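Local atomic coordinates of cell division control protein (Pyrococcus abyssi, PDB entry 6RPP), a protein that is an intein of a minichromosome maintenance helicase that, in its natural form, probably excises itself from the host protein by protein splicing through its HINT-fold domain. Residues 9-14 and 19-24; 100-105 and 129-134; 108-113 and 117-122; 156-159 and 164-167. The protein carries 2 engineered substitutions. One frame throughout, in Å; residues are numbered along the deposited sequence.

Contact 1 of 4, residues 9-14 and 19-24; sequences TEVVLG and KKIGEI
Val11 and Ile21 lean against each other at a slant, with CG2 of Val11 resting 3.8 Å from CB of Ile21. Placing CG1 of Val11 opposite the backbone N (chi1 -180°) turns CG2 to this side, while CB of the same valine takes the far end of Ile24, its CD1 at 4.0 Å. Branched aliphatic side chains suit these buried positions, where Phe158 of the C-terminal hairpin packs on both Val11 and Ile21. Leu13 slants across the root of Lys19, CD1 to CB 4.2 Å, and the lysine's end then leads away. The backbones form a small antiparallel beta hairpin within the HINT domain: Val11 and Lys19 are a hydrogen-bonded pair, Val11 N to Lys19 O 2.8 Å and Lys19 N to Val11 O 3.0 Å. Lys20 then occupies the N-cap position, and Ile21 N meets Thr9 O almost head-on, at 2.8 Å and a C=O...N angle of 170°. On the face bearing Glu10 and Lys20, the two side chains lie side by side, pointing the same way and touching through their CG atoms at 4.1 Å. Their charged ends do not meet; Glu10 OE1 forms its salt bridge with Arg18.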
# COMPACT_ATOMS: atom_id res chain seq x y z
N THR A 9 -1.43 -8.32 -1.48
CA THR A 9 -2.27 -7.14 -1.24
C THR A 9 -3.01 -6.83 -2.54
O THR A 9 -2.37 -6.68 -3.57
CB THR A 9 -1.40 -5.96 -0.86
OG1 THR A 9 -0.49 -6.37 0.21
CG2 THR A 9 -2.22 -4.76 -0.38
N GLU A 10 -4.36 -6.80 -2.52
CA GLU A 10 -5.13 -6.66 -3.75
C GLU A 10 -5.55 -5.21 -3.99
O GLU A 10 -6.31 -4.62 -3.20
CB GLU A 10 -6.37 -7.57 -3.71
CG GLU A 10 -6.00 -9.05 -3.70
CD GLU A 10 -7.12 -10.03 -4.00
OE1 GLU A 10 -8.31 -9.62 -4.20
OE2 GLU A 10 -6.81 -11.27 -4.01
N VAL A 11 -5.04 -4.63 -5.07
CA VAL A 11 -5.31 -3.24 -5.44
C VAL A 11 -6.64 -3.17 -6.16
O VAL A 11 -6.87 -3.93 -7.11
CB VAL A 11 -4.20 -2.72 -6.37
CG1 VAL A 11 -4.44 -1.29 -6.76
CG2 VAL A 11 -2.80 -2.85 -5.62
N VAL A 12 -7.51 -2.26 -5.71
CA VAL A 12 -8.76 -2.00 -6.43
C VAL A 12 -8.49 -1.12 -7.65
O VAL A 12 -8.00 0.02 -7.56
CB VAL A 12 -9.79 -1.38 -5.48
CG1 VAL A 12 -11.14 -1.15 -6.20
CG2 VAL A 12 -10.01 -2.26 -4.30
N LEU A 13 -8.74 -1.66 -8.83
CA LEU A 13 -8.57 -0.90 -10.05
C LEU A 13 -9.85 -0.13 -10.37
O LEU A 13 -10.96 -0.58 -10.08
CB LEU A 13 -8.21 -1.84 -11.21
CG LEU A 13 -6.91 -2.60 -10.98
CD1 LEU A 13 -6.73 -3.67 -12.09
CD2 LEU A 13 -5.73 -1.69 -10.91
N GLY A 14 -9.67 1.07 -10.93
CA GLY A 14 -10.83 1.88 -11.28
C GLY A 14 -11.60 1.36 -12.45
O GLY A 14 -12.69 1.86 -12.73
N LYS A 19 -6.69 -6.71 -8.22
CA LYS A 19 -5.52 -7.46 -8.69
C LYS A 19 -4.41 -7.39 -7.65
O LYS A 19 -4.14 -6.32 -7.06
CB LYS A 19 -4.98 -6.86 -10.01
CG LYS A 19 -4.05 -7.71 -10.82
CD LYS A 19 -4.20 -7.32 -12.31
CE LYS A 19 -2.87 -7.31 -13.07
NZ LYS A 19 -2.95 -6.47 -14.31
N LYS A 20 -3.70 -8.52 -7.51
CA LYS A 20 -2.60 -8.56 -6.54
C LYS A 20 -1.52 -7.60 -6.98
O LYS A 20 -1.13 -7.58 -8.14
CB LYS A 20 -2.02 -9.98 -6.43
CG LYS A 20 -3.00 -10.97 -5.82
CD LYS A 20 -2.42 -12.40 -5.76
CE LYS A 20 -3.07 -13.29 -6.79
NZ LYS A 20 -2.84 -14.73 -6.46
N ILE A 21 -1.00 -6.81 -6.03
CA ILE A 21 0.01 -5.83 -6.40
C ILE A 21 1.25 -6.52 -6.97
O ILE A 21 1.92 -5.97 -7.84
CB ILE A 21 0.36 -4.93 -5.20
CG1 ILE A 21 1.22 -3.72 -5.62
CG2 ILE A 21 1.03 -5.72 -4.05
CD1 ILE A 21 1.45 -2.68 -4.54
N GLY A 22 1.59 -7.68 -6.46
CA GLY A 22 2.76 -8.38 -6.98
C GLY A 22 2.62 -8.69 -8.45
O GLY A 22 3.59 -8.62 -9.22
N GLU A 23 1.41 -9.06 -8.86
CA GLU A 23 1.17 -9.33 -10.28
C GLU A 23 1.34 -8.06 -11.12
O GLU A 23 1.96 -8.09 -12.20
CB GLU A 23 -0.24 -9.91 -10.43
CG GLU A 23 -0.68 -10.14 -11.88
CD GLU A 23 -1.95 -10.96 -11.97
OE1 GLU A 23 -2.28 -11.65 -10.97
OE2 GLU A 23 -2.59 -10.92 -13.04
N ILE A 24 0.70 -6.97 -10.70
CA ILE A 24 0.84 -5.67 -11.38
C ILE A 24 2.31 -5.30 -11.51
O ILE A 24 2.78 -4.92 -12.60
CB ILE A 24 0.08 -4.57 -10.61
CG1 ILE A 24 -1.42 -4.85 -10.57
CG2 ILE A 24 0.38 -3.17 -11.15
CD1 ILE A 24 -2.13 -3.94 -9.54

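Contact 2 of 4, residues 100-105 and 129-134; sequences FVLEEG and VSWDEV
Leu102 lies across one face of the Trp131 indole, and this CH-pi contact dominates the meeting. CB of Leu102 stands 3.6 Å from the centroid of the six-membered ring of Trp131, only 16° off the ring normal. Farther out, CD2 of Leu102 sits over the five-membered ring, 3.7 Å from CG of Trp131 and about as far from the other four ring atoms. With CG of Leu102 anti to its own N (chi1 173°), the side chain crosses the indole at about a right angle and covers both rings; a broad flat tryptophan suits such a place. Apolar contact with Phe100 is slighter, CB to CH2 of Trp131 being 4.4 Å, because the phenyl ring leads away toward the C-terminal hairpin. A polar atom borders the indole too: Phe100 O lies in the ring plane at its edge, 3.7 Å from CZ3 of Trp131. No hydrogen bond joins the segments, since strand 120-125 runs between their strands and supplies Lys120 and Ala122 against the indole. The strand axes, 8.1 Å apart at closest, run at 86° to each other, whereas next-but-one strands of a flat antiparallel sheet would be nearly parallel; such coiling is consistent with the curled HINT fold.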
# COMPACT_ATOMS: atom_id res chain seq x y z
N PHE A 100 -1.94 6.39 7.44
CA PHE A 100 -2.67 7.57 7.89
C PHE A 100 -3.39 7.26 9.19
O PHE A 100 -4.20 6.33 9.24
CB PHE A 100 -3.70 7.96 6.83
CG PHE A 100 -3.11 8.13 5.45
CD1 PHE A 100 -2.40 9.27 5.12
CD2 PHE A 100 -3.27 7.14 4.50
CE1 PHE A 100 -1.84 9.42 3.86
CE2 PHE A 100 -2.71 7.27 3.25
CZ PHE A 100 -2.01 8.40 2.91
N VAL A 101 -3.14 8.05 10.24
CA VAL A 101 -3.79 7.85 11.54
C VAL A 101 -4.50 9.13 11.92
O VAL A 101 -3.89 10.20 11.96
CB VAL A 101 -2.80 7.45 12.65
CG1 VAL A 101 -3.52 7.37 13.99
CG2 VAL A 101 -2.16 6.10 12.31
N LEU A 102 -5.76 9.01 12.28
CA LEU A 102 -6.52 10.15 12.75
C LEU A 102 -6.43 10.20 14.26
O LEU A 102 -6.94 9.32 14.95
CB LEU A 102 -7.97 10.02 12.30
CG LEU A 102 -8.93 11.07 12.87
CD1 LEU A 102 -8.67 12.45 12.26
CD2 LEU A 102 -10.37 10.62 12.64
N GLU A 103 -5.78 11.23 14.79
CA GLU A 103 -5.62 11.32 16.23
C GLU A 103 -5.95 12.74 16.64
O GLU A 103 -5.33 13.68 16.15
CB GLU A 103 -4.21 10.91 16.65
CG GLU A 103 -4.15 10.21 18.00
CD GLU A 103 -2.84 9.49 18.21
OE1 GLU A 103 -2.84 8.24 18.23
OE2 GLU A 103 -1.81 10.17 18.35
N GLU A 104 -6.97 12.88 17.50
CA GLU A 104 -7.43 14.16 18.03
C GLU A 104 -7.62 15.19 16.91
O GLU A 104 -7.05 16.28 16.92
CB GLU A 104 -6.50 14.67 19.13
CG GLU A 104 -6.46 13.78 20.37
CD GLU A 104 -5.05 13.37 20.78
OE1 GLU A 104 -4.86 12.95 21.94
OE2 GLU A 104 -4.14 13.48 19.93
N GLY A 105 -8.44 14.80 15.94
CA GLY A 105 -8.87 15.70 14.90
C GLY A 105 -7.90 15.92 13.76
O GLY A 105 -8.28 16.55 12.77
N VAL A 129 -15.98 5.81 3.46
CA VAL A 129 -14.70 5.96 4.14
C VAL A 129 -14.93 5.84 5.63
O VAL A 129 -15.89 6.44 6.19
CB VAL A 129 -14.02 7.30 3.76
CG1 VAL A 129 -12.74 7.50 4.60
CG2 VAL A 129 -13.78 7.43 2.27
N SER A 130 -14.06 5.09 6.31
CA SER A 130 -14.19 4.83 7.74
C SER A 130 -12.83 4.90 8.44
O SER A 130 -11.83 4.35 7.96
CB SER A 130 -14.82 3.45 7.96
OG SER A 130 -14.74 3.09 9.33
N TRP A 131 -12.80 5.57 9.57
CA TRP A 131 -11.61 5.54 10.42
C TRP A 131 -11.75 4.35 11.37
O TRP A 131 -12.66 4.32 12.23
CB TRP A 131 -11.42 6.85 11.18
CG TRP A 131 -11.06 7.96 10.23
CD1 TRP A 131 -11.89 8.92 9.73
CD2 TRP A 131 -9.77 8.22 9.68
NE1 TRP A 131 -11.20 9.75 8.90
CE2 TRP A 131 -9.89 9.36 8.86
CE3 TRP A 131 -8.52 7.62 9.82
CZ2 TRP A 131 -8.82 9.89 8.15
CZ3 TRP A 131 -7.45 8.15 9.12
CH2 TRP A 131 -7.61 9.26 8.29
N ASP A 132 -10.82 3.40 11.29
CA ASP A 132 -11.01 2.06 11.82
C ASP A 132 -9.87 1.72 12.78
O ASP A 132 -8.71 1.71 12.37
CB ASP A 132 -11.07 1.08 10.62
CG ASP A 132 -11.36 -0.34 11.01
OD1 ASP A 132 -11.60 -0.64 12.19
OD2 ASP A 132 -11.33 -1.17 10.05
N GLU A 133 -10.21 1.44 14.04
CA GLU A 133 -9.18 1.12 15.05
C GLU A 133 -8.35 -0.08 14.66
O GLU A 133 -8.88 -1.16 14.34
CB GLU A 133 -9.83 0.85 16.41
CG GLU A 133 -10.52 2.09 16.95
CD GLU A 133 -11.12 1.89 18.33
OE1 GLU A 133 -10.81 0.88 18.97
OE2 GLU A 133 -11.90 2.77 18.76
N VAL A 134 -7.03 0.07 14.77
CA VAL A 134 -6.19 -1.13 14.73
C VAL A 134 -6.56 -2.06 15.90
O VAL A 134 -6.74 -1.62 17.05
CB VAL A 134 -4.70 -0.72 14.77
CG1 VAL A 134 -3.80 -1.96 14.91
CG2 VAL A 134 -4.34 0.09 13.54

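Contact 3 of 4, residues 108-113 and 117-122; sequences AMRKAR and EGNKIA
Arg110 reaches over to Asn119 with its guanidinium, joining two strands of the coiled antiparallel sheet of the HINT fold that are not neighbours. Strand 98-103 runs between strand 106-111 and strand 120-125, so the CA atoms of Arg110 and Asn119 are 9.5 Å apart and a long side chain is needed to bridge them. The hydrogen bond runs from NH1 of Arg110 to OD1 of Asn119, 3.1 Å long with an angle of 158° at the hydrogen. The oxygen lies in the guanidinium plane, at its edge, but the nitrogen stands well above the plane of the asparagine carbonyl and off its lone pairs. The chain gets there by a bend at chi3 (-58°), which swings the guanidinium toward the amide. As to charge, NH1 also forms a salt bridge with Glu103 on the intervening strand, so this nitrogen serves two acceptors. Asn119 OD1 likewise takes a second N-H, from the backbone of Glu116, which helps to fix the rotation of the amide. A leucine in place of Arg110 has no N-H to give and would probably leave the Glu103 carboxylate without this positive mate and Asn119 OD1 with one donor fewer. Beyond the bond, CD of Arg110 passes 3.6 Å from Asn119 OD1, and Val101 and Leu115 touch the arginine from outside the pair. The guanidinium and amide planes stand 60° apart, and NH1 of Arg110, above the amide, also comes within 3.3 Å of Asn119 ND2, two donors that form no bond.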
# COMPACT_ATOMS: atom_id res chain seq x y z
N ALA A 108 -2.11 12.22 10.83
CA ALA A 108 -0.67 12.16 10.70
C ALA A 108 -0.30 10.78 10.21
O ALA A 108 -1.14 9.87 10.13
CB ALA A 108 0.05 12.48 12.01
N MET A 109 0.95 10.61 9.87
CA MET A 109 1.37 9.32 9.36
C MET A 109 2.22 8.62 10.42
O MET A 109 3.01 9.24 11.14
CB MET A 109 2.09 9.48 8.01
CG MET A 109 1.05 9.80 6.77
SD MET A 109 2.08 10.32 5.38
CE MET A 109 3.57 9.34 5.63
N ARG A 110 2.00 7.31 10.54
CA ARG A 110 2.60 6.49 11.58
C ARG A 110 3.10 5.19 10.95
O ARG A 110 2.32 4.50 10.28
CB ARG A 110 1.59 6.18 12.69
CG ARG A 110 2.13 5.38 13.86
CD ARG A 110 1.31 5.64 15.13
NE ARG A 110 1.27 7.06 15.49
CZ ARG A 110 0.30 7.62 16.21
NH1 ARG A 110 -0.70 6.89 16.67
NH2 ARG A 110 0.33 8.92 16.48
N LYS A 111 4.36 4.84 11.23
CA LYS A 111 4.93 3.60 10.73
C LYS A 111 4.20 2.40 11.33
O LYS A 111 3.75 2.41 12.49
CB LYS A 111 6.43 3.51 11.06
CG LYS A 111 7.31 4.52 10.33
CD LYS A 111 8.74 4.43 10.86
CE LYS A 111 9.62 5.58 10.40
NZ LYS A 111 10.37 5.22 9.16
N ALA A 112 4.12 1.32 10.54
CA ALA A 112 3.43 0.11 11.00
C ALA A 112 3.95 -0.34 12.37
O ALA A 112 3.16 -0.67 13.29
CB ALA A 112 3.62 -1.01 9.97
N ARG A 113 5.28 -0.32 12.55
CA ARG A 113 5.89 -0.77 13.80
C ARG A 113 5.64 0.18 14.96
O ARG A 113 5.94 -0.18 16.11
CB ARG A 113 7.39 -0.95 13.63
CG ARG A 113 8.19 0.32 13.39
CD ARG A 113 9.68 -0.02 13.21
NE ARG A 113 10.46 1.16 12.84
CZ ARG A 113 11.68 1.12 12.32
NH1 ARG A 113 12.27 -0.05 12.11
NH2 ARG A 113 12.31 2.25 12.02
N GLU A 117 -2.67 -0.60 19.25
CA GLU A 117 -4.08 -0.94 19.22
C GLU A 117 -4.93 0.25 19.59
O GLU A 117 -4.65 0.96 20.57
CB GLU A 117 -4.35 -2.12 20.15
CG GLU A 117 -3.50 -3.30 19.75
CD GLU A 117 -3.71 -4.54 20.62
OE1 GLU A 117 -4.60 -4.51 21.51
OE2 GLU A 117 -2.97 -5.53 20.37
N GLY A 118 -5.99 0.48 18.79
CA GLY A 118 -6.87 1.62 18.95
C GLY A 118 -6.59 2.77 18.00
O GLY A 118 -7.46 3.63 17.81
N ASN A 119 -5.38 2.84 17.44
CA ASN A 119 -5.07 3.87 16.46
C ASN A 119 -6.03 3.71 15.29
O ASN A 119 -6.18 2.61 14.74
CB ASN A 119 -3.63 3.77 15.94
CG ASN A 119 -2.55 4.16 16.95
OD1 ASN A 119 -1.38 3.87 16.65
ND2 ASN A 119 -2.88 4.82 18.07
N LYS A 120 -6.70 4.78 14.89
CA LYS A 120 -7.64 4.70 13.76
C LYS A 120 -6.96 4.96 12.41
O LYS A 120 -6.35 6.02 12.20
CB LYS A 120 -8.77 5.71 14.00
CG LYS A 120 -9.64 5.31 15.18
CD LYS A 120 -10.78 6.31 15.36
CE LYS A 120 -11.79 5.79 16.36
NZ LYS A 120 -12.96 6.72 16.52
N ILE A 121 -7.12 4.03 11.46
CA ILE A 121 -6.50 4.15 10.14
C ILE A 121 -7.62 4.25 9.11
O ILE A 121 -8.77 3.89 9.36
CB ILE A 121 -5.52 3.00 9.78
CG1 ILE A 121 -6.20 1.64 9.78
CG2 ILE A 121 -4.33 3.03 10.79
CD1 ILE A 121 -5.41 0.58 9.04
N ALA A 122 -7.25 4.71 7.93
CA ALA A 122 -8.23 5.02 6.91
C ALA A 122 -8.60 3.79 6.08
O ALA A 122 -7.72 3.11 5.54
CB ALA A 122 -7.66 6.11 6.00

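Contact 4 of 4, residues 156-159 and 164-167; sequences HNFL and FVHA. Engineered in segment 164-167: Ala167 (natural residue Asn).
The Phe164 ring carries Leu159 on one face, CD1 over its centre 4.0 Å from the centroid. The Phe158 ring has CB of Val165 over one face and CB of Ala167 at its edge, 3.7 Å from CD2. At the edge of the His156 imidazole, ND1 donates to Ala167 O in the ring plane, 3.0 Å away. His166 lies nearly parallel to that imidazole but slid aside, centroids 5.7 Å apart; one face of His166 receives His156 O, 3.4 Å from CD2, though the same oxygen accepts the N-H of Ala167. These segments form the C-terminal beta hairpin of the intein, where engineered Ala167 replaces asparagine, in inteins generally the residue that cyclises at the C-terminal splice junction. Phe158 and Val165 are its hydrogen-bonded pair, Val165 N to Phe158 O 2.8 Å and Phe158 N to Val165 O 3.0 Å. CG of Phe158 stands between N and carbonyl carbon (chi1 53°), which brings the ring back over Val165. With an alanine here, Val165 would probably lose its aromatic cover, and a gap would open beside Val11 and Ile21. Asn157 OD1 accepts the N-H of Leu56 and comes obliquely to the Phe164 ring, 3.6 Å from CD1.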
# COMPACT_ATOMS: atom_id res chain seq x y z
N HIS A 156 -0.54 10.01 -3.10
CA HIS A 156 0.31 9.12 -2.28
C HIS A 156 -0.47 8.05 -1.54
O HIS A 156 -0.09 7.66 -0.42
CB HIS A 156 1.08 9.94 -1.25
CG HIS A 156 2.25 10.66 -1.79
ND1 HIS A 156 3.46 10.04 -2.02
CD2 HIS A 156 2.43 11.97 -2.07
CE1 HIS A 156 4.33 10.95 -2.44
NE2 HIS A 156 3.71 12.11 -2.54
N ASN A 157 -1.55 7.52 -2.12
CA ASN A 157 -2.17 6.37 -1.55
C ASN A 157 -3.03 5.71 -2.61
O ASN A 157 -3.39 6.34 -3.61
CB ASN A 157 -3.03 6.76 -0.31
CG ASN A 157 -4.30 7.51 -0.65
OD1 ASN A 157 -5.34 6.86 -0.81
ND2 ASN A 157 -4.27 8.84 -0.68
N PHE A 158 -3.35 4.43 -2.36
CA PHE A 158 -4.26 3.64 -3.20
C PHE A 158 -5.02 2.69 -2.31
O PHE A 158 -4.51 2.24 -1.28
CB PHE A 158 -3.53 2.85 -4.33
CG PHE A 158 -2.41 1.98 -3.80
CD1 PHE A 158 -2.65 0.65 -3.41
CD2 PHE A 158 -1.10 2.46 -3.70
CE1 PHE A 158 -1.69 -0.18 -2.90
CE2 PHE A 158 -0.08 1.65 -3.19
CZ PHE A 158 -0.34 0.34 -2.80
N LEU A 159 -6.26 2.39 -2.72
CA LEU A 159 -7.10 1.43 -1.99
C LEU A 159 -6.67 0.00 -2.25
O LEU A 159 -6.63 -0.45 -3.41
CB LEU A 159 -8.54 1.61 -2.43
CG LEU A 159 -9.56 0.71 -1.73
CD1 LEU A 159 -9.58 0.92 -0.19
CD2 LEU A 159 -10.94 1.08 -2.38
N PHE A 164 -6.73 2.46 2.77
CA PHE A 164 -6.06 3.43 1.89
C PHE A 164 -4.60 3.39 2.26
O PHE A 164 -4.19 3.96 3.27
CB PHE A 164 -6.72 4.80 2.08
CG PHE A 164 -8.06 4.83 1.43
CD1 PHE A 164 -8.18 4.89 0.06
CD2 PHE A 164 -9.19 4.72 2.21
CE1 PHE A 164 -9.43 4.91 -0.56
CE2 PHE A 164 -10.44 4.72 1.63
CZ PHE A 164 -10.56 4.82 0.23
N VAL A 165 -3.86 2.63 1.46
CA VAL A 165 -2.47 2.27 1.70
C VAL A 165 -1.60 3.42 1.23
O VAL A 165 -1.76 3.89 0.09
CB VAL A 165 -2.13 0.99 0.94
CG1 VAL A 165 -0.70 0.64 1.13
CG2 VAL A 165 -3.04 -0.16 1.42
N HIS A 166 -0.65 3.85 2.08
CA HIS A 166 0.24 4.94 1.66
C HIS A 166 1.18 4.44 0.57
O HIS A 166 1.58 3.26 0.55
CB HIS A 166 1.02 5.50 2.85
CG HIS A 166 1.88 6.68 2.50
ND1 HIS A 166 3.19 6.53 2.08
CD2 HIS A 166 1.61 8.01 2.45
CE1 HIS A 166 3.69 7.72 1.80
NE2 HIS A 166 2.76 8.63 2.04
N ALA A 167 1.52 5.34 -0.36
CA ALA A 167 2.26 5.02 -1.56
C ALA A 167 3.38 6.01 -1.80
O ALA A 167 3.36 7.15 -1.33
CB ALA A 167 1.33 5.09 -2.78

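From the N terminus, contact 1 closes first, a short hairpin leading into helix 21-35. Contact 2 then opens at 100-105 and shuts at 129-134; within that span contact 3 begins and ends, so the one is enclosed by the other, and both belong to the same six-stranded sheet. There the backbones of Val134 and Asn119, and of Val101 and Ala108, probably hydrogen-bond. Contact 4, the last hairpin, follows in series and lies near the centre of the chain. It joins the two sides: Leu159 O probably accepts the N-H of Val12 from contact 1, Phe100 of contact 2 packs on Asn157 and His166, and Ala122 O of contact 3 probably accepts the N-H of Phe164.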